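Side-chain contacts in alpha-rhamnosidase (PDB 6I60), which probably hydrolyses terminal non-reducing alpha-L-rhamnose residues from alpha-L-rhamnosides: residues D318-D321 / S322-E325; N731-E735 / D736-D740; V762-R765 / Y766-V770. All blocks are in the same frame, centred on the assembly; numbering follows the deposited sequence.

Contact 1 (D318-D321 / S322-E325); sequences DFDD and STWE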
loop_
_atom_site.group_PDB
_atom_site.type_symbol
_atom_site.label_atom_id
_atom_site.label_comp_id
_atom_site.label_asym_id
_atom_site.label_seq_id
_atom_site.Cartn_x
_atom_site.Cartn_y
_atom_site.Cartn_z
ATOM N N ASP A 318 9.060 29.952 -27.903
ATOM C CA ASP A 318 8.560 31.080 -28.686
ATOM C C ASP A 318 7.037 31.061 -28.655
ATOM O O ASP A 318 6.381 30.441 -29.493
ATOM C CB ASP A 318 9.097 31.023 -30.110
ATOM C CG ASP A 318 10.600 31.206 -30.169
ATOM O OD1 ASP A 318 11.308 30.235 -30.511
ATOM O OD2 ASP A 318 11.075 32.322 -29.867
ATOM N N PHE A 319 6.467 31.751 -27.669
ATOM C CA PHE A 319 5.020 31.844 -27.530
ATOM C C PHE A 319 4.669 33.203 -26.946
ATOM O O PHE A 319 5.355 33.694 -26.046
ATOM C CB PHE A 319 4.465 30.724 -26.642
ATOM C CG PHE A 319 2.990 30.843 -26.362
ATOM C CD1 PHE A 319 2.536 31.174 -25.096
ATOM C CD2 PHE A 319 2.060 30.627 -27.366
ATOM C CE1 PHE A 319 1.183 31.285 -24.835
ATOM C CE2 PHE A 319 0.706 30.734 -27.111
ATOM C CZ PHE A 319 0.267 31.065 -25.845
ATOM N N ASP A 320 3.598 33.803 -27.466
ATOM C CA ASP A 320 3.138 35.101 -26.988
ATOM C C ASP A 320 2.684 35.007 -25.538
ATOM O O ASP A 320 1.493 34.822 -25.262
ATOM C CB ASP A 320 2.004 35.629 -27.869
ATOM C CG ASP A 320 2.007 37.140 -27.978
ATOM O OD1 ASP A 320 2.978 37.694 -28.534
ATOM O OD2 ASP A 320 1.037 37.772 -27.505
ATOM N N ASP A 321 3.628 35.138 -24.605
ATOM C CA ASP A 321 3.322 34.996 -23.188
ATOM C C ASP A 321 2.478 36.139 -22.642
ATOM O O ASP A 321 2.015 36.048 -21.501
ATOM C CB ASP A 321 4.618 34.882 -22.382
ATOM C CG ASP A 321 4.402 34.254 -21.023
ATOM O OD1 ASP A 321 3.268 33.802 -20.754
ATOM O OD2 ASP A 321 5.362 34.215 -20.223
ATOM N N SER A 322 2.261 37.202 -23.418
ATOM C CA SER A 322 1.434 38.311 -22.961
ATOM C C SER A 322 -0.034 37.904 -22.920
ATOM O O SER A 322 -0.350 36.758 -22.584
ATOM C CB SER A 322 1.624 39.536 -23.857
ATOM O OG SER A 322 1.453 40.729 -23.114
ATOM N N THR A 323 -0.935 38.839 -23.241
ATOM C CA THR A 323 -2.394 38.679 -23.218
ATOM C C THR A 323 -2.945 37.830 -22.069
ATOM O O THR A 323 -4.153 37.583 -22.007
ATOM C CB THR A 323 -2.906 38.113 -24.558
ATOM O OG1 THR A 323 -4.336 38.012 -24.514
ATOM C CG2 THR A 323 -2.334 36.732 -24.870
ATOM N N TRP A 324 -2.085 37.398 -21.149
ATOM C CA TRP A 324 -2.474 36.609 -19.993
ATOM C C TRP A 324 -2.415 37.476 -18.744
ATOM O O TRP A 324 -1.596 38.394 -18.643
ATOM C CB TRP A 324 -1.557 35.392 -19.806
ATOM C CG TRP A 324 -1.672 34.327 -20.864
ATOM C CD1 TRP A 324 -2.270 34.438 -22.087
ATOM C CD2 TRP A 324 -1.164 32.986 -20.787
ATOM N NE1 TRP A 324 -2.167 33.252 -22.774
ATOM C CE2 TRP A 324 -1.493 32.345 -21.999
ATOM C CE3 TRP A 324 -0.464 32.267 -19.811
ATOM C CZ2 TRP A 324 -1.146 31.020 -22.260
ATOM C CZ3 TRP A 324 -0.122 30.951 -20.074
ATOM C CH2 TRP A 324 -0.462 30.343 -21.287
ATOM N N GLU A 325 -3.289 37.177 -17.788
ATOM C CA GLU A 325 -3.234 37.843 -16.497
ATOM C C GLU A 325 -2.080 37.288 -15.673
ATOM O O GLU A 325 -1.671 36.135 -15.831
ATOM C CB GLU A 325 -4.553 37.674 -15.740
ATOM C CG GLU A 325 -5.048 36.237 -15.647
ATOM C CD GLU A 325 -5.903 35.990 -14.416
ATOM O OE1 GLU A 325 -5.367 36.070 -13.291
ATOM O OE2 GLU A 325 -7.114 35.715 -14.572
#

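Contact 2 (N731-E735 / D736-D740); sequences NLVPE and DKVQD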
loop_
_atom_site.group_PDB
_atom_site.type_symbol
_atom_site.label_atom_id
_atom_site.label_comp_id
_atom_site.label_asym_id
_atom_site.label_seq_id
_atom_site.Cartn_x
_atom_site.Cartn_y
_atom_site.Cartn_z
ATOM N N ASN A 731 -4.795 -15.711 22.928
ATOM C CA ASN A 731 -4.660 -16.695 24.003
ATOM C C ASN A 731 -4.991 -16.080 25.364
ATOM O O ASN A 731 -4.200 -16.116 26.310
ATOM C CB ASN A 731 -3.262 -17.324 23.994
ATOM C CG ASN A 731 -3.097 -18.351 22.888
ATOM O OD1 ASN A 731 -2.016 -18.910 22.700
ATOM N ND2 ASN A 731 -4.175 -18.605 22.149
ATOM N N LEU A 732 -6.189 -15.505 25.442
ATOM C CA LEU A 732 -6.738 -15.012 26.696
ATOM C C LEU A 732 -7.548 -16.066 27.437
ATOM O O LEU A 732 -7.965 -15.818 28.574
ATOM C CB LEU A 732 -7.619 -13.785 26.442
ATOM C CG LEU A 732 -7.026 -12.706 25.539
ATOM C CD1 LEU A 732 -8.105 -11.750 25.053
ATOM C CD2 LEU A 732 -5.941 -11.960 26.286
ATOM N N VAL A 733 -7.777 -17.220 26.826
ATOM C CA VAL A 733 -8.587 -18.269 27.449
ATOM C C VAL A 733 -7.755 -18.959 28.526
ATOM O O VAL A 733 -6.590 -19.305 28.270
ATOM C CB VAL A 733 -9.064 -19.270 26.400
ATOM C CG1 VAL A 733 -10.200 -20.118 26.954
ATOM C CG2 VAL A 733 -9.497 -18.549 25.128
ATOM N N PRO A 734 -8.296 -19.158 29.728
ATOM C CA PRO A 734 -7.576 -19.943 30.735
ATOM C C PRO A 734 -7.310 -21.355 30.236
ATOM O O PRO A 734 -8.099 -21.932 29.485
ATOM C CB PRO A 734 -8.528 -19.941 31.936
ATOM C CG PRO A 734 -9.374 -18.723 31.744
ATOM C CD PRO A 734 -9.542 -18.578 30.261
ATOM N N GLU A 735 -6.175 -21.908 30.671
ATOM C CA GLU A 735 -5.740 -23.217 30.190
ATOM C C GLU A 735 -6.754 -24.310 30.505
ATOM O O GLU A 735 -6.842 -25.302 29.772
ATOM C CB GLU A 735 -4.379 -23.562 30.797
ATOM C CG GLU A 735 -4.256 -23.233 32.284
ATOM C CD GLU A 735 -3.809 -21.799 32.545
ATOM O OE1 GLU A 735 -4.208 -20.894 31.781
ATOM O OE2 GLU A 735 -3.060 -21.579 33.522
ATOM N N ASP A 736 -7.523 -24.152 31.581
ATOM C CA ASP A 736 -8.549 -25.121 31.943
ATOM C C ASP A 736 -9.827 -24.967 31.129
ATOM O O ASP A 736 -10.798 -25.687 31.390
ATOM C CB ASP A 736 -8.874 -25.008 33.437
ATOM C CG ASP A 736 -9.187 -23.582 33.863
ATOM O OD1 ASP A 736 -10.383 -23.247 34.001
ATOM O OD2 ASP A 736 -8.236 -22.796 34.064
ATOM N N LYS A 737 -9.853 -24.055 30.155
ATOM C CA LYS A 737 -11.055 -23.790 29.380
ATOM C C LYS A 737 -10.821 -23.747 27.876
ATOM O O LYS A 737 -11.789 -23.584 27.126
ATOM C CB LYS A 737 -11.693 -22.461 29.821
ATOM C CG LYS A 737 -12.137 -22.430 31.275
ATOM C CD LYS A 737 -13.614 -22.762 31.405
ATOM C CE LYS A 737 -13.993 -23.073 32.845
ATOM N NZ LYS A 737 -14.901 -22.041 33.415
ATOM N N VAL A 738 -9.577 -23.893 27.413
ATOM C CA VAL A 738 -9.297 -23.759 25.986
ATOM C C VAL A 738 -9.972 -24.873 25.196
ATOM O O VAL A 738 -10.538 -24.632 24.123
ATOM C CB VAL A 738 -7.777 -23.728 25.738
ATOM C CG1 VAL A 738 -7.483 -23.575 24.254
ATOM C CG2 VAL A 738 -7.138 -22.599 26.523
ATOM N N GLN A 739 -9.933 -26.104 25.712
ATOM C CA GLN A 739 -10.519 -27.225 24.983
ATOM C C GLN A 739 -12.029 -27.080 24.845
ATOM O O GLN A 739 -12.606 -27.531 23.849
ATOM C CB GLN A 739 -10.176 -28.543 25.678
ATOM C CG GLN A 739 -8.855 -29.152 25.239
ATOM C CD GLN A 739 -8.597 -28.975 23.757
ATOM O OE1 GLN A 739 -7.730 -28.200 23.353
ATOM N NE2 GLN A 739 -9.353 -29.696 22.936
ATOM N N ASP A 740 -12.683 -26.451 25.821
ATOM C CA ASP A 740 -14.132 -26.300 25.759
ATOM C C ASP A 740 -14.535 -25.089 24.927
ATOM O O ASP A 740 -15.529 -25.140 24.194
ATOM C CB ASP A 740 -14.704 -26.202 27.172
ATOM C CG ASP A 740 -14.169 -27.287 28.089
ATOM O OD1 ASP A 740 -14.859 -28.316 28.259
ATOM O OD2 ASP A 740 -13.056 -27.114 28.635
#

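Contact 3 (V762-R765 / Y766-V770); sequences VATR and YIFDV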
loop_
_atom_site.group_PDB
_atom_site.type_symbol
_atom_site.label_atom_id
_atom_site.label_comp_id
_atom_site.label_asym_id
_atom_site.label_seq_id
_atom_site.Cartn_x
_atom_site.Cartn_y
_atom_site.Cartn_z
ATOM N N VAL A 762 -13.165 -8.025 11.209
ATOM C CA VAL A 762 -12.170 -8.166 12.270
ATOM C C VAL A 762 -11.873 -9.636 12.534
ATOM O O VAL A 762 -10.714 -10.067 12.506
ATOM C CB VAL A 762 -12.641 -7.450 13.549
ATOM C CG1 VAL A 762 -11.842 -7.934 14.751
ATOM C CG2 VAL A 762 -12.527 -5.938 13.393
ATOM N N ALA A 763 -12.914 -10.428 12.797
ATOM C CA ALA A 763 -12.717 -11.820 13.175
ATOM C C ALA A 763 -12.339 -12.710 11.997
ATOM O O ALA A 763 -11.735 -13.767 12.211
ATOM C CB ALA A 763 -13.974 -12.363 13.855
ATOM N N THR A 764 -12.679 -12.317 10.765
ATOM C CA THR A 764 -12.245 -13.095 9.608
ATOM C C THR A 764 -10.729 -13.086 9.474
ATOM O O THR A 764 -10.143 -14.057 8.984
ATOM C CB THR A 764 -12.889 -12.560 8.328
ATOM O OG1 THR A 764 -14.290 -12.361 8.542
ATOM C CG2 THR A 764 -12.695 -13.540 7.181
ATOM N N ARG A 765 -10.082 -12.003 9.910
ATOM C CA ARG A 765 -8.628 -11.916 9.858
ATOM C C ARG A 765 -7.951 -12.884 10.824
ATOM O O ARG A 765 -6.787 -13.241 10.610
ATOM C CB ARG A 765 -8.191 -10.478 10.154
ATOM C CG ARG A 765 -6.720 -10.191 9.895
ATOM C CD ARG A 765 -6.005 -9.812 11.181
ATOM N NE ARG A 765 -4.554 -9.784 11.025
ATOM C CZ ARG A 765 -3.763 -10.840 11.189
ATOM N NH1 ARG A 765 -4.284 -12.017 11.508
ATOM N NH2 ARG A 765 -2.452 -10.719 11.031
ATOM N N TYR A 766 -8.652 -13.330 11.870
ATOM C CA TYR A 766 -8.057 -14.192 12.882
ATOM C C TYR A 766 -8.591 -15.617 12.884
ATOM O O TYR A 766 -7.938 -16.495 13.456
ATOM C CB TYR A 766 -8.269 -13.599 14.284
ATOM C CG TYR A 766 -7.777 -12.179 14.454
ATOM C CD1 TYR A 766 -6.417 -11.892 14.483
ATOM C CD2 TYR A 766 -8.671 -11.126 14.598
ATOM C CE1 TYR A 766 -5.963 -10.594 14.644
ATOM C CE2 TYR A 766 -8.227 -9.825 14.760
ATOM C CZ TYR A 766 -6.873 -9.565 14.781
ATOM O OH TYR A 766 -6.426 -8.273 14.942
ATOM N N ILE A 767 -9.747 -15.871 12.266
ATOM C CA ILE A 767 -10.398 -17.168 12.426
ATOM C C ILE A 767 -9.591 -18.275 11.756
ATOM O O ILE A 767 -9.480 -19.385 12.289
ATOM C CB ILE A 767 -11.842 -17.114 11.893
ATOM C CG1 ILE A 767 -12.521 -18.477 12.053
ATOM C CG2 ILE A 767 -11.868 -16.662 10.442
ATOM C CD1 ILE A 767 -14.001 -18.390 12.347
ATOM N N PHE A 768 -9.004 -17.998 10.588
ATOM C CA PHE A 768 -8.267 -19.041 9.882
ATOM C C PHE A 768 -6.997 -19.425 10.630
ATOM O O PHE A 768 -6.629 -20.605 10.675
ATOM C CB PHE A 768 -7.937 -18.585 8.462
ATOM C CG PHE A 768 -9.144 -18.399 7.595
ATOM C CD1 PHE A 768 -9.759 -19.485 7.002
ATOM C CD2 PHE A 768 -9.669 -17.137 7.381
ATOM C CE1 PHE A 768 -10.875 -19.318 6.206
ATOM C CE2 PHE A 768 -10.783 -16.962 6.586
ATOM C CZ PHE A 768 -11.387 -18.054 5.998
ATOM N N ASP A 769 -6.314 -18.442 11.223
ATOM C CA ASP A 769 -5.106 -18.737 11.986
ATOM C C ASP A 769 -5.424 -19.444 13.298
ATOM O O ASP A 769 -4.615 -20.246 13.778
ATOM C CB ASP A 769 -4.325 -17.450 12.249
ATOM C CG ASP A 769 -3.651 -16.911 11.000
ATOM O OD1 ASP A 769 -3.041 -17.710 10.259
ATOM O OD2 ASP A 769 -3.727 -15.687 10.762
ATOM N N VAL A 770 -6.586 -19.165 13.892
ATOM C CA VAL A 770 -6.946 -19.806 15.154
ATOM C C VAL A 770 -7.152 -21.303 14.951
ATOM O O VAL A 770 -6.613 -22.126 15.702
ATOM C CB VAL A 770 -8.195 -19.139 15.763
ATOM C CG1 VAL A 770 -8.879 -20.083 16.739
ATOM C CG2 VAL A 770 -7.819 -17.839 16.460
HETATM O O HOH W 1 -1.631 -14.022 11.916
#

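Contact 1 (D318-D321 / S322-E325)
Phe319 and Trp324 form the close-packed part of this loop, five residues apart and joined where the Phe319 edge meets the benzo part of Trp324. CE1 of Phe319 lies 3.5 Å from CZ2 of Trp324. The planes stand at 65° with the six-membered ring centroids 5.7 Å apart, an oblique pair. With chi1 at 175°, Phe319 CG points opposite the backbone N and the ring swings toward Trp324. Asp321 adds a looser polar neighbour: its OD1 stands 4.1 Å above one indole face, offset toward the rim near CE3, with the carboxylate almost perpendicular to the ring, while OD2 makes a weak hydrogen bond to Ser182 and a long, weak ion pair with Arg180. On the solvent side, Asp320, at the centre of an inverse gamma turn, approaches Ser322 only distantly, OD2 lying 4.1 Å from the serine CB. With an alanine in place of Trp324, the Phe319 edge would probably lose its aromatic partner and be freer to turn. The loop leads from strand 302-306 into strand 325-329 and lies against strand 171-184, where Arg180 touches both aromatic side chains, and against strand 288-298, where Trp324 packs on Thr290.

Contact 2 (N731-E735 / D736-D740)
Asp736 touches Pro734 through its carboxylate: OD2 lies 3.6 Å from the proline CB. The group folds back over the turn because CG sits between the backbone N and the carbonyl carbon (chi1 51°), a rotation that brings the acid toward the pyrrolidine ring. Glu735, just before it, is also exposed, and its OE1 is 5.0 Å from Asp736 OD2. Two like charges at that spacing would probably disfavour each other mildly, as far as solvent does not screen them.

Lys737 comes next and supplies the polar link of the contact. Its backbone N donates to Pro734 O at 2.8 Å, the N-H...O angle being 152°; the donor stands well above the carbonyl plane and so uses neither lone pair. The lysine side chain starts out beside the first segment, with CB 4.0 Å from CG1 of Val733, then bends at chi2 and leads away to a weak hydrogen bond from NZ to the backbone O of Glu675.

Val738, the first residue of the helix, brings the apolar partner. Its CG2 branch, anti to the carbonyl carbon, reaches back to CB of Val733 at 3.8 Å. Val733 thus meets two successive residues, laying CG1 alongside the Lys737 backbone and CB against the Val738 methyl. The same two valines pack on Leu728 of helix 722-729, while Pro734 rests on Asn669 and Tyr678.

The backbone angles of Glu735 and Asp736, together with the Lys737-to-Pro734 bond, define a type I beta turn. It delivers Lys737 to the N-cap position of helix 738-750, in the loop that joins helix 722-729 to that helix at the surface of the six-hairpin glycosidase domain, whose family fold is an (alpha/alpha)6 barrel.

Contact 3 (V762-R765 / Y766-V770)
Arg765 sets CD over one face of the Tyr766 ring, toward its rim and 3.8 Å from the ring centroid, in a CH-pi contact. Its CG lies opposite the backbone N (chi1 -170°), and a bend at chi2 brings CD over the phenol. NH1 lies near CD1 of the ring, the two planes 21° apart, and faces Asp769 OD2 in a long salt bridge of 3.8 Å. A water beside the pair bridges it, donating to OD2 at 2.9 Å and accepting a weak bond from NH1 in the guanidinium plane. Outside, NH2 is held by Glu515 and the Tyr571 hydroxyl, Asp769 OD1 by Arg832, so each of these buried charged groups has a second partner. The Tyr766 hydroxyl is hydrogen-bonded to that of Tyr633, and Thr764 OG1 to Thr759.

Along the backbone, Ala763 O accepts twice, from Tyr766 N at 3.1 Å and weakly from Ile767 N at 2.9 Å. The helix is kinked at Tyr766, whose N bonds only three residues back, and at Asp769. Thr764 CG2 lies 4.0 Å from CE2 of Phe768, the two side chains lying side by side and pointing the same way. Helix 761-773 packs among helix 626-648 (Val762), helix 722-729 (Ala763, Ile767) and helix 777-784 (Phe768).

How the contacts relate
Contact 3 lies in the core, all its touching residues buried, whereas contacts 1 and 2 lie at the surface, one in a loop, the other at a loop-to-helix junction. Contact 1 belongs to a beta-rich region and is remote from the others, its centre about 63 Å from that of contact 3, across the chain's centre. Contacts 2 and 3 share the helical glycosidase domain: their centres are about 17 Å apart, they involve the successive helices 738-750 and 761-773, and both pack on helix 722-729, though they do not touch. Chemistry follows place. In contacts 1 and 2 solvent-facing acids accompany a small apolar pairing, aromatic in one and of two valines in the other, while in contact 3 the charged groups are enclosed and paired with partners from several helices.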